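PDB 1L1E: mycolic acid synthase from Mycobacterium tuberculosis, which probably converts a double bond of an alpha mycolic acid into a cyclopropane ring, using a methylene group taken from S-adenosyl-L-methionine. Local coordinates for residues 69-74 with 121-126; 142-147 with 208-213; 271-274 with 279-282. All blocks are in the same frame, centred on the assembly; numbering follows the deposited sequence.

In the fold
All three contacts belong to one Rossmann-like methyltransferase fold and none has a direct hydrogen bond between its segments. Interaction 1 is buried and joins central strand 67-71 to the loop after edge strand 116-120, with SAH hydrogen-bonded to both segments. Interaction 2 lies nearer the surface, where a methyl group and a water connect the loop before helix 147-157 to helix 208-216. The two touch where Phe142 and Arg146 pack against the Trp123 ring, and both reach SAH. Interaction 3, buried again and largely apolar, with a ring edge also against a backbone carbonyl, links helix 256-274 to strand 279-286 of the same sheet, about 24 Å from interaction 1 between centres.

Interaction 1 of 3, residues 69-74 with 121-126. With SAH (S-adenosyl-L-homocysteine), chain D.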
loop_
_atom_site.group_PDB
_atom_site.type_symbol
_atom_site.label_atom_id
_atom_site.label_comp_id
_atom_site.label_asym_id
_atom_site.label_seq_id
_atom_site.Cartn_x
_atom_site.Cartn_y
_atom_site.Cartn_z
ATOM N N LEU A 69 11.502 7.269 5.385
ATOM C CA LEU A 69 11.316 5.875 5.759
ATOM C C LEU A 69 10.085 5.347 5.028
ATOM O O LEU A 69 9.003 5.947 5.100
ATOM C CB LEU A 69 11.069 5.734 7.271
ATOM C CG LEU A 69 10.603 4.345 7.714
ATOM C CD1 LEU A 69 11.695 3.319 7.472
ATOM C CD2 LEU A 69 10.214 4.379 9.196
ATOM N N ASP A 70 10.250 4.231 4.330
ATOM C CA ASP A 70 9.144 3.599 3.617
ATOM C C ASP A 70 8.801 2.338 4.390
ATOM O O ASP A 70 9.569 1.377 4.372
ATOM C CB ASP A 70 9.544 3.179 2.206
ATOM C CG ASP A 70 8.353 2.685 1.392
ATOM O OD1 ASP A 70 7.444 2.058 1.982
ATOM O OD2 ASP A 70 8.324 2.912 0.163
ATOM N N ILE A 71 7.661 2.338 5.068
ATOM C CA ILE A 71 7.252 1.162 5.818
ATOM C C ILE A 71 6.454 0.212 4.938
ATOM O O ILE A 71 5.312 0.496 4.583
ATOM C CB ILE A 71 6.442 1.558 7.067
ATOM C CG1 ILE A 71 7.331 2.393 7.991
ATOM C CG2 ILE A 71 5.948 0.296 7.782
ATOM C CD1 ILE A 71 6.732 2.694 9.370
ATOM N N GLY A 72 7.070 -0.922 4.600
ATOM C CA GLY A 72 6.448 -1.902 3.725
ATOM C C GLY A 72 6.705 -1.441 2.303
ATOM O O GLY A 72 5.773 -1.207 1.523
ATOM N N CYS A 73 7.987 -1.331 1.962
ATOM C CA CYS A 73 8.415 -0.813 0.664
ATOM C C CYS A 73 8.192 -1.621 -0.612
ATOM O O CYS A 73 8.503 -1.135 -1.694
ATOM C CB CYS A 73 9.895 -0.431 0.746
ATOM S SG CYS A 73 10.983 -1.835 1.046
ATOM N N GLY A 74 7.655 -2.834 -0.506
ATOM C CA GLY A 74 7.457 -3.633 -1.699
ATOM C C GLY A 74 8.735 -3.757 -2.521
ATOM O O GLY A 74 9.825 -3.984 -1.981
ATOM N N GLU A 121 12.912 -6.491 7.940
ATOM C CA GLU A 121 12.433 -6.493 9.321
ATOM C C GLU A 121 11.148 -5.678 9.416
ATOM O O GLU A 121 10.901 -4.812 8.579
ATOM C CB GLU A 121 13.491 -5.877 10.248
ATOM C CG GLU A 121 13.550 -4.353 10.166
ATOM C CD GLU A 121 14.684 -3.752 10.972
ATOM O OE1 GLU A 121 14.666 -2.520 11.180
ATOM O OE2 GLU A 121 15.594 -4.502 11.390
ATOM N N GLY A 122 10.352 -5.932 10.452
ATOM C CA GLY A 122 9.105 -5.202 10.624
ATOM C C GLY A 122 9.309 -3.834 11.251
ATOM O O GLY A 122 10.381 -3.546 11.775
ATOM N N TRP A 123 8.289 -2.980 11.184
ATOM C CA TRP A 123 8.376 -1.650 11.761
ATOM C C TRP A 123 8.585 -1.721 13.272
ATOM O O TRP A 123 9.015 -0.745 13.903
ATOM C CB TRP A 123 7.105 -0.859 11.451
ATOM C CG TRP A 123 5.847 -1.597 11.800
ATOM C CD1 TRP A 123 5.042 -2.306 10.949
ATOM C CD2 TRP A 123 5.261 -1.718 13.100
ATOM N NE1 TRP A 123 3.992 -2.858 11.641
ATOM C CE2 TRP A 123 4.101 -2.514 12.965
ATOM C CE3 TRP A 123 5.603 -1.230 14.369
ATOM C CZ2 TRP A 123 3.280 -2.837 14.053
ATOM C CZ3 TRP A 123 4.781 -1.553 15.456
ATOM C CH2 TRP A 123 3.635 -2.349 15.286
ATOM N N GLU A 124 8.273 -2.877 13.855
ATOM C CA GLU A 124 8.446 -3.065 15.296
ATOM C C GLU A 124 9.904 -2.953 15.732
ATOM O O GLU A 124 10.188 -2.545 16.860
ATOM C CB GLU A 124 7.909 -4.425 15.735
ATOM C CG GLU A 124 7.818 -5.459 14.632
ATOM C CD GLU A 124 6.657 -5.171 13.703
ATOM O OE1 GLU A 124 5.595 -4.769 14.222
ATOM O OE2 GLU A 124 6.789 -5.349 12.477
ATOM N N LYS A 125 10.828 -3.307 14.844
ATOM C CA LYS A 125 12.245 -3.254 15.190
ATOM C C LYS A 125 12.988 -1.989 14.774
ATOM O O LYS A 125 14.156 -1.818 15.119
ATOM C CB LYS A 125 12.971 -4.465 14.611
ATOM C CG LYS A 125 12.450 -5.799 15.118
ATOM C CD LYS A 125 13.397 -6.922 14.724
ATOM C CE LYS A 125 12.942 -8.258 15.281
ATOM N NZ LYS A 125 13.965 -9.309 15.033
ATOM N N PHE A 126 12.321 -1.109 14.039
ATOM C CA PHE A 126 12.950 0.128 13.586
ATOM C C PHE A 126 12.836 1.241 14.628
ATOM O O PHE A 126 11.747 1.551 15.096
ATOM C CB PHE A 126 12.314 0.591 12.280
ATOM C CG PHE A 126 12.997 1.772 11.668
ATOM C CD1 PHE A 126 14.084 1.598 10.823
ATOM C CD2 PHE A 126 12.570 3.061 11.960
ATOM C CE1 PHE A 126 14.739 2.691 10.271
ATOM C CE2 PHE A 126 13.219 4.161 11.416
ATOM C CZ PHE A 126 14.307 3.974 10.571
HETATM N N SAH D . 4.234 -0.239 -0.534
HETATM C CA SAH D . 4.506 -1.119 -1.672
HETATM C CB SAH D . 4.195 -2.588 -1.311
HETATM C CG SAH D . 2.778 -2.886 -0.811
HETATM S SD SAH D . 2.499 -4.620 -0.418
HETATM C C SAH D . 3.663 -0.707 -2.891
HETATM O O SAH D . 2.923 0.275 -2.779
HETATM O OXT SAH D . 3.734 -1.387 -3.924
HETATM C "C5'" SAH D . 2.729 -4.610 1.393
HETATM C "C4'" SAH D . 4.166 -4.351 1.863
HETATM O "O4'" SAH D . 4.242 -4.084 3.293
HETATM C "C3'" SAH D . 5.102 -5.535 1.631
HETATM O "O3'" SAH D . 6.393 -5.003 1.257
HETATM C "C2'" SAH D . 5.150 -6.212 2.974
HETATM O "O2'" SAH D . 6.275 -7.086 3.095
HETATM C "C1'" SAH D . 5.175 -5.024 3.887
HETATM N N9 SAH D . 4.799 -5.313 5.289
HETATM C C8 SAH D . 3.732 -5.975 5.807
HETATM N N7 SAH D . 3.658 -6.065 7.094
HETATM C C5 SAH D . 4.799 -5.390 7.508
HETATM C C6 SAH D . 5.359 -5.094 8.794
HETATM N N6 SAH D . 4.783 -5.474 9.945
HETATM N N1 SAH D . 6.543 -4.383 8.834
HETATM C C2 SAH D . 7.129 -3.992 7.676
HETATM N N3 SAH D . 6.696 -4.210 6.417
HETATM C C4 SAH D . 5.515 -4.923 6.405
#
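Leu69 and Phe126 approach from opposite directions, and the leucine lays its branched end on one face of the phenyl ring. Its CD1 stands almost over the ring centre, 4.2 Å from the centroid of Phe126 and 12° off the normal, a CH-pi contact; the other methyl, CD2, lies 3.7 Å from Phe126 CE2. With CG of Leu69 opposite its backbone N (chi1 169°), both methyls reach the ring. Two residues farther along the strand, Ile71 CG2 packs obliquely against Trp123 CB at 4.0 Å. A chi1 of 51° swings the indole away from Ile71 to the adenine, where CD1 and NE1 come near N1 and N6. The carboxylate carbon of Glu124 lies over one indole face.

The polar work is done with SAH. Trp123 N donates to adenine N1 over 3.2 Å, and adenine N6 donates to Glu124 OE2, also 3.2 Å, so backbone and side chain of neighbouring residues read the Watson-Crick edge of the base. From the strand end, Gly72 O accepts from the SAH amino N at 2.7 Å and Gly74 N donates to ribose O3'; both glycines leave room where a side chain would strike the ligand. The chemistry thus divides: apolar packing fixes the loop against the strand, while directional bonds to N1 and N6 are consistent with recognition of adenine and others hold the amino and ribose groups.

Interaction 2 of 3, residues 142-147 with 208-213; sequences FGHQRY and IPTVHE. With SAH (S-adenosyl-L-homocysteine), chain D.
Residues 142-147 form an irregular turn leading into helix 147-157, tightened by backbone bonds from Arg146 N to Gly143 O and from Tyr147 N to His144 O, and they face the first turns of helix 208-216 with CA atoms of His144 and Thr210 9.1 Å apart. Thr210 carries the direct contact. Its methyl CG2 meets the edge of the Tyr147 ring near the ring plane, 3.8 Å from CD1 and 3.9 Å from CE1 of Tyr147, the two side chains crossing at about a right angle. One face of that ring rests on His144 CA, and Phe139 stacks with it.

The imidazole of His144 extends toward the helix, since its CG lies opposite the backbone N (chi1 -180°), and CD2 comes within 4.3 Å of Thr210 CG2. A water in the plane of this ring joins the polar groups: it is hydrogen-bonded to His144 NE2 (3.2 Å) and to Thr210 OG1 (2.7 Å), and it donates to Glu213 OE2 at 2.8 Å. His144 NE2 and Glu213 OE2 are not in direct contact, and the water bridges them. Glu213 OE1 is held separately by Lys217 in a salt bridge.

At the other end of the turn, the edge of Phe142 meets the adenine, with CE2 3.7 Å from SAH C5, and the rim of the Arg146 guanidinium faces N6. Such a loop, following strand 132-136 and flanking the adenine, belongs to the cofactor pocket of a Rossmann-like, S-adenosylmethionine-dependent methyltransferase; here its outer side is packed and water-bridged to helix 208-216.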
loop_
_atom_site.group_PDB
_atom_site.type_symbol
_atom_site.label_atom_id
_atom_site.label_comp_id
_atom_site.label_asym_id
_atom_site.label_seq_id
_atom_site.Cartn_x
_atom_site.Cartn_y
_atom_site.Cartn_z
ATOM N N PHE A 142 -1.058 -5.489 9.257
ATOM C CA PHE A 142 -0.639 -5.373 10.658
ATOM C C PHE A 142 -1.503 -6.090 11.703
ATOM O O PHE A 142 -0.979 -6.724 12.623
ATOM C CB PHE A 142 -0.533 -3.893 11.055
ATOM C CG PHE A 142 0.441 -3.090 10.220
ATOM C CD1 PHE A 142 0.484 -1.705 10.336
ATOM C CD2 PHE A 142 1.293 -3.707 9.307
ATOM C CE1 PHE A 142 1.358 -0.942 9.552
ATOM C CE2 PHE A 142 2.168 -2.952 8.522
ATOM C CZ PHE A 142 2.198 -1.567 8.647
ATOM N N GLY A 143 -2.819 -5.980 11.563
ATOM C CA GLY A 143 -3.711 -6.591 12.532
ATOM C C GLY A 143 -4.024 -5.545 13.582
ATOM O O GLY A 143 -3.126 -4.876 14.082
ATOM N N HIS A 144 -5.303 -5.407 13.909
ATOM C CA HIS A 144 -5.780 -4.428 14.878
ATOM C C HIS A 144 -5.040 -4.390 16.225
ATOM O O HIS A 144 -4.796 -3.311 16.760
ATOM C CB HIS A 144 -7.281 -4.655 15.096
ATOM C CG HIS A 144 -7.909 -3.706 16.066
ATOM N ND1 HIS A 144 -7.734 -3.811 17.429
ATOM C CD2 HIS A 144 -8.720 -2.637 15.871
ATOM C CE1 HIS A 144 -8.409 -2.849 18.033
ATOM N NE2 HIS A 144 -9.017 -2.123 17.111
ATOM N N GLN A 145 -4.678 -5.553 16.767
ATOM C CA GLN A 145 -3.997 -5.606 18.064
ATOM C C GLN A 145 -2.658 -4.876 18.121
ATOM O O GLN A 145 -2.144 -4.605 19.209
ATOM C CB GLN A 145 -3.766 -7.057 18.500
ATOM C CG GLN A 145 -2.785 -7.811 17.622
ATOM C CD GLN A 145 -3.452 -8.441 16.408
ATOM O OE1 GLN A 145 -4.427 -7.909 15.869
ATOM N NE2 GLN A 145 -2.921 -9.579 15.967
ATOM N N ARG A 146 -2.083 -4.561 16.962
ATOM C CA ARG A 146 -0.793 -3.881 16.931
ATOM C C ARG A 146 -0.887 -2.403 16.545
ATOM O O ARG A 146 0.130 -1.704 16.498
ATOM C CB ARG A 146 0.146 -4.600 15.955
ATOM C CG ARG A 146 0.157 -6.114 16.106
ATOM C CD ARG A 146 1.565 -6.649 16.037
ATOM N NE ARG A 146 2.199 -6.402 14.748
ATOM C CZ ARG A 146 3.507 -6.511 14.530
ATOM N NH1 ARG A 146 4.324 -6.857 15.518
ATOM N NH2 ARG A 146 3.998 -6.290 13.317
ATOM N N TYR A 147 -2.099 -1.922 16.277
ATOM C CA TYR A 147 -2.269 -0.524 15.875
ATOM C C TYR A 147 -1.634 0.494 16.810
ATOM O O TYR A 147 -0.878 1.355 16.359
ATOM C CB TYR A 147 -3.758 -0.192 15.686
ATOM C CG TYR A 147 -4.396 -0.816 14.450
ATOM C CD1 TYR A 147 -5.763 -0.677 14.206
ATOM C CD2 TYR A 147 -3.631 -1.530 13.521
ATOM C CE1 TYR A 147 -6.358 -1.233 13.068
ATOM C CE2 TYR A 147 -4.212 -2.085 12.384
ATOM C CZ TYR A 147 -5.578 -1.936 12.160
ATOM O OH TYR A 147 -6.158 -2.487 11.034
ATOM N N ILE A 208 -12.639 3.988 9.403
ATOM C CA ILE A 208 -12.039 5.314 9.458
ATOM C C ILE A 208 -11.911 5.812 10.903
ATOM O O ILE A 208 -10.874 6.363 11.283
ATOM C CB ILE A 208 -12.840 6.309 8.594
ATOM C CG1 ILE A 208 -12.691 5.922 7.118
ATOM C CG2 ILE A 208 -12.328 7.722 8.800
ATOM C CD1 ILE A 208 -13.576 6.704 6.171
ATOM N N PRO A 209 -12.966 5.638 11.726
ATOM C CA PRO A 209 -12.930 6.069 13.127
ATOM C C PRO A 209 -11.774 5.421 13.904
ATOM O O PRO A 209 -11.194 6.043 14.794
ATOM C CB PRO A 209 -14.299 5.636 13.646
ATOM C CG PRO A 209 -15.175 5.912 12.450
ATOM C CD PRO A 209 -14.345 5.286 11.334
ATOM N N THR A 210 -11.451 4.175 13.565
ATOM C CA THR A 210 -10.362 3.452 14.217
ATOM C C THR A 210 -9.001 4.063 13.883
ATOM O O THR A 210 -8.161 4.257 14.773
ATOM C CB THR A 210 -10.351 1.957 13.814
ATOM O OG1 THR A 210 -11.388 1.264 14.517
ATOM C CG2 THR A 210 -9.026 1.321 14.155
ATOM N N VAL A 211 -8.771 4.345 12.601
ATOM C CA VAL A 211 -7.506 4.955 12.200
ATOM C C VAL A 211 -7.343 6.221 13.033
ATOM O O VAL A 211 -6.320 6.424 13.696
ATOM C CB VAL A 211 -7.504 5.340 10.708
ATOM C CG1 VAL A 211 -6.234 6.125 10.383
ATOM C CG2 VAL A 211 -7.609 4.097 9.848
ATOM N N HIS A 212 -8.368 7.069 12.990
ATOM C CA HIS A 212 -8.379 8.315 13.745
ATOM C C HIS A 212 -8.135 8.030 15.220
ATOM O O HIS A 212 -7.380 8.737 15.888
ATOM C CB HIS A 212 -9.732 9.003 13.589
ATOM C CG HIS A 212 -9.831 9.878 12.380
ATOM N ND1 HIS A 212 -9.471 11.208 12.396
ATOM C CD2 HIS A 212 -10.233 9.610 11.115
ATOM C CE1 HIS A 212 -9.650 11.723 11.191
ATOM N NE2 HIS A 212 -10.111 10.773 10.396
ATOM N N GLU A 213 -8.790 6.987 15.715
ATOM C CA GLU A 213 -8.685 6.585 17.113
ATOM C C GLU A 213 -7.250 6.425 17.589
ATOM O O GLU A 213 -6.802 7.154 18.471
ATOM C CB GLU A 213 -9.420 5.263 17.339
ATOM C CG GLU A 213 -9.439 4.806 18.792
ATOM C CD GLU A 213 -9.795 3.338 18.957
ATOM O OE1 GLU A 213 -9.884 2.887 20.119
ATOM O OE2 GLU A 213 -9.980 2.630 17.940
HETATM N N SAH D . 4.234 -0.239 -0.534
HETATM C CA SAH D . 4.506 -1.119 -1.672
HETATM C CB SAH D . 4.195 -2.588 -1.311
HETATM C CG SAH D . 2.778 -2.886 -0.811
HETATM S SD SAH D . 2.499 -4.620 -0.418
HETATM C C SAH D . 3.663 -0.707 -2.891
HETATM O O SAH D . 2.923 0.275 -2.779
HETATM O OXT SAH D . 3.734 -1.387 -3.924
HETATM C "C5'" SAH D . 2.729 -4.610 1.393
HETATM C "C4'" SAH D . 4.166 -4.351 1.863
HETATM O "O4'" SAH D . 4.242 -4.084 3.293
HETATM C "C3'" SAH D . 5.102 -5.535 1.631
HETATM O "O3'" SAH D . 6.393 -5.003 1.257
HETATM C "C2'" SAH D . 5.150 -6.212 2.974
HETATM O "O2'" SAH D . 6.275 -7.086 3.095
HETATM C "C1'" SAH D . 5.175 -5.024 3.887
HETATM N N9 SAH D . 4.799 -5.313 5.289
HETATM C C8 SAH D . 3.732 -5.975 5.807
HETATM N N7 SAH D . 3.658 -6.065 7.094
HETATM C C5 SAH D . 4.799 -5.390 7.508
HETATM C C6 SAH D . 5.359 -5.094 8.794
HETATM N N6 SAH D . 4.783 -5.474 9.945
HETATM N N1 SAH D . 6.543 -4.383 8.834
HETATM C C2 SAH D . 7.129 -3.992 7.676
HETATM N N3 SAH D . 6.696 -4.210 6.417
HETATM C C4 SAH D . 5.515 -4.923 6.405
HETATM O O HOH W 1 -11.183 0.260 17.009
#

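Interaction 3 of 3, residues 271-274 with 279-282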
loop_
_atom_site.group_PDB
_atom_site.type_symbol
_atom_site.label_atom_id
_atom_site.label_comp_id
_atom_site.label_asym_id
_atom_site.label_seq_id
_atom_site.Cartn_x
_atom_site.Cartn_y
_atom_site.Cartn_z
ATOM N N LYS A 271 -15.373 -5.196 -7.911
ATOM C CA LYS A 271 -16.819 -4.991 -7.745
ATOM C C LYS A 271 -17.157 -4.316 -6.419
ATOM O O LYS A 271 -18.034 -3.457 -6.356
ATOM C CB LYS A 271 -17.569 -6.328 -7.774
ATOM C CG LYS A 271 -17.801 -6.946 -9.140
ATOM C CD LYS A 271 -18.620 -8.229 -8.978
ATOM C CE LYS A 271 -19.096 -8.807 -10.300
ATOM N NZ LYS A 271 -19.969 -9.996 -10.064
ATOM N N LEU A 272 -16.461 -4.723 -5.359
ATOM C CA LEU A 272 -16.709 -4.184 -4.030
ATOM C C LEU A 272 -16.412 -2.703 -3.879
ATOM O O LEU A 272 -17.227 -1.962 -3.336
ATOM C CB LEU A 272 -15.922 -4.973 -2.984
ATOM C CG LEU A 272 -16.212 -6.478 -2.876
ATOM C CD1 LEU A 272 -15.651 -6.974 -1.562
ATOM C CD2 LEU A 272 -17.715 -6.762 -2.945
ATOM N N PHE A 273 -15.244 -2.265 -4.344
ATOM C CA PHE A 273 -14.895 -0.855 -4.239
ATOM C C PHE A 273 -15.758 -0.025 -5.178
ATOM O O PHE A 273 -16.077 1.122 -4.890
ATOM C CB PHE A 273 -13.410 -0.643 -4.555
ATOM C CG PHE A 273 -12.480 -1.188 -3.497
ATOM C CD1 PHE A 273 -12.172 -2.546 -3.450
ATOM C CD2 PHE A 273 -11.927 -0.346 -2.542
ATOM C CE1 PHE A 273 -11.326 -3.054 -2.469
ATOM C CE2 PHE A 273 -11.084 -0.840 -1.557
ATOM C CZ PHE A 273 -10.782 -2.200 -1.519
ATOM N N ARG A 274 -16.142 -0.619 -6.300
ATOM C CA ARG A 274 -16.972 0.063 -7.285
ATOM C C ARG A 274 -18.387 0.264 -6.732
ATOM O O ARG A 274 -19.023 1.291 -6.981
ATOM C CB ARG A 274 -16.992 -0.756 -8.581
ATOM C CG ARG A 274 -17.754 -0.136 -9.739
ATOM C CD ARG A 274 -17.285 -0.747 -11.057
ATOM N NE ARG A 274 -16.069 -0.096 -11.542
ATOM C CZ ARG A 274 -15.031 -0.731 -12.080
ATOM N NH1 ARG A 274 -15.044 -2.053 -12.208
ATOM N NH2 ARG A 274 -13.973 -0.035 -12.480
ATOM N N ASP A 279 -13.257 1.071 0.753
ATOM C CA ASP A 279 -12.646 2.297 0.242
ATOM C C ASP A 279 -11.132 2.251 0.478
ATOM O O ASP A 279 -10.618 1.333 1.126
ATOM C CB ASP A 279 -13.241 3.511 0.976
ATOM C CG ASP A 279 -13.219 4.793 0.140
ATOM O OD1 ASP A 279 -12.202 5.086 -0.517
ATOM O OD2 ASP A 279 -14.229 5.526 0.158
ATOM N N VAL A 280 -10.424 3.234 -0.072
ATOM C CA VAL A 280 -8.975 3.348 0.108
ATOM C C VAL A 280 -8.722 4.820 0.409
ATOM O O VAL A 280 -9.068 5.695 -0.389
ATOM C CB VAL A 280 -8.191 2.945 -1.153
ATOM C CG1 VAL A 280 -6.715 3.314 -0.989
ATOM C CG2 VAL A 280 -8.313 1.452 -1.385
ATOM N N ASP A 281 -8.118 5.085 1.564
ATOM C CA ASP A 281 -7.850 6.443 2.002
ATOM C C ASP A 281 -6.368 6.723 2.238
ATOM O O ASP A 281 -5.595 5.826 2.587
ATOM C CB ASP A 281 -8.592 6.726 3.311
ATOM C CG ASP A 281 -10.054 7.139 3.107
ATOM O OD1 ASP A 281 -10.565 7.067 1.974
ATOM O OD2 ASP A 281 -10.695 7.531 4.105
ATOM N N GLN A 282 -5.987 7.978 2.047
ATOM C CA GLN A 282 -4.628 8.409 2.299
ATOM C C GLN A 282 -4.779 9.401 3.444
ATOM O O GLN A 282 -5.444 10.433 3.299
ATOM C CB GLN A 282 -4.016 9.117 1.078
ATOM C CG GLN A 282 -3.700 8.224 -0.136
ATOM C CD GLN A 282 -2.598 8.820 -1.024
ATOM O OE1 GLN A 282 -2.413 10.038 -1.068
ATOM N NE2 GLN A 282 -1.867 7.960 -1.734
#
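Phe273 reaches from the last turn of helix 256-274 to the start of strand 279-286, and its CE2 corner makes the closest contacts. That atom lies 3.5 Å from Asp279 O, which sits at the ring edge near its plane, and 3.6 Å from Val280 CG2, whose methyl approaches obliquely. The neighbouring CD2 of Phe273 passes 3.9 Å from Asp279 CA, so the ring packs on backbone as well as on the valine. The ring edge turned to a carbonyl oxygen suits the slight positive charge of aromatic C-H groups, though no hydrogen bond spans the two segments.

With CG opposite its own carbonyl carbon (chi1 -70°), Phe273 carries its ring off the helix to the strand. In the next shell, Tyr232 meets this ring edge-to-face. Val280 CG2, likewise opposite the carbonyl carbon, is turned to the phenyl ring. The CB of Asp279 points away from the helix, and its OD1 accepts from Val280 N over 2.6 Å through the anti lone pair, at an N-H...O angle of 140°, a local side-chain-to-backbone bond at the start of the strand. Cys269, the probable active-site residue, lies one helical turn before Phe273, its side chain about 4 Å from that of Phe273, and a bound carbonate comes about as near to Val280.

Farther out, helix 229-245 packs on both segments through Leu236 and Tyr232, while strand 279-286 runs antiparallel between strands 163-170 and 221-227, bonded to both.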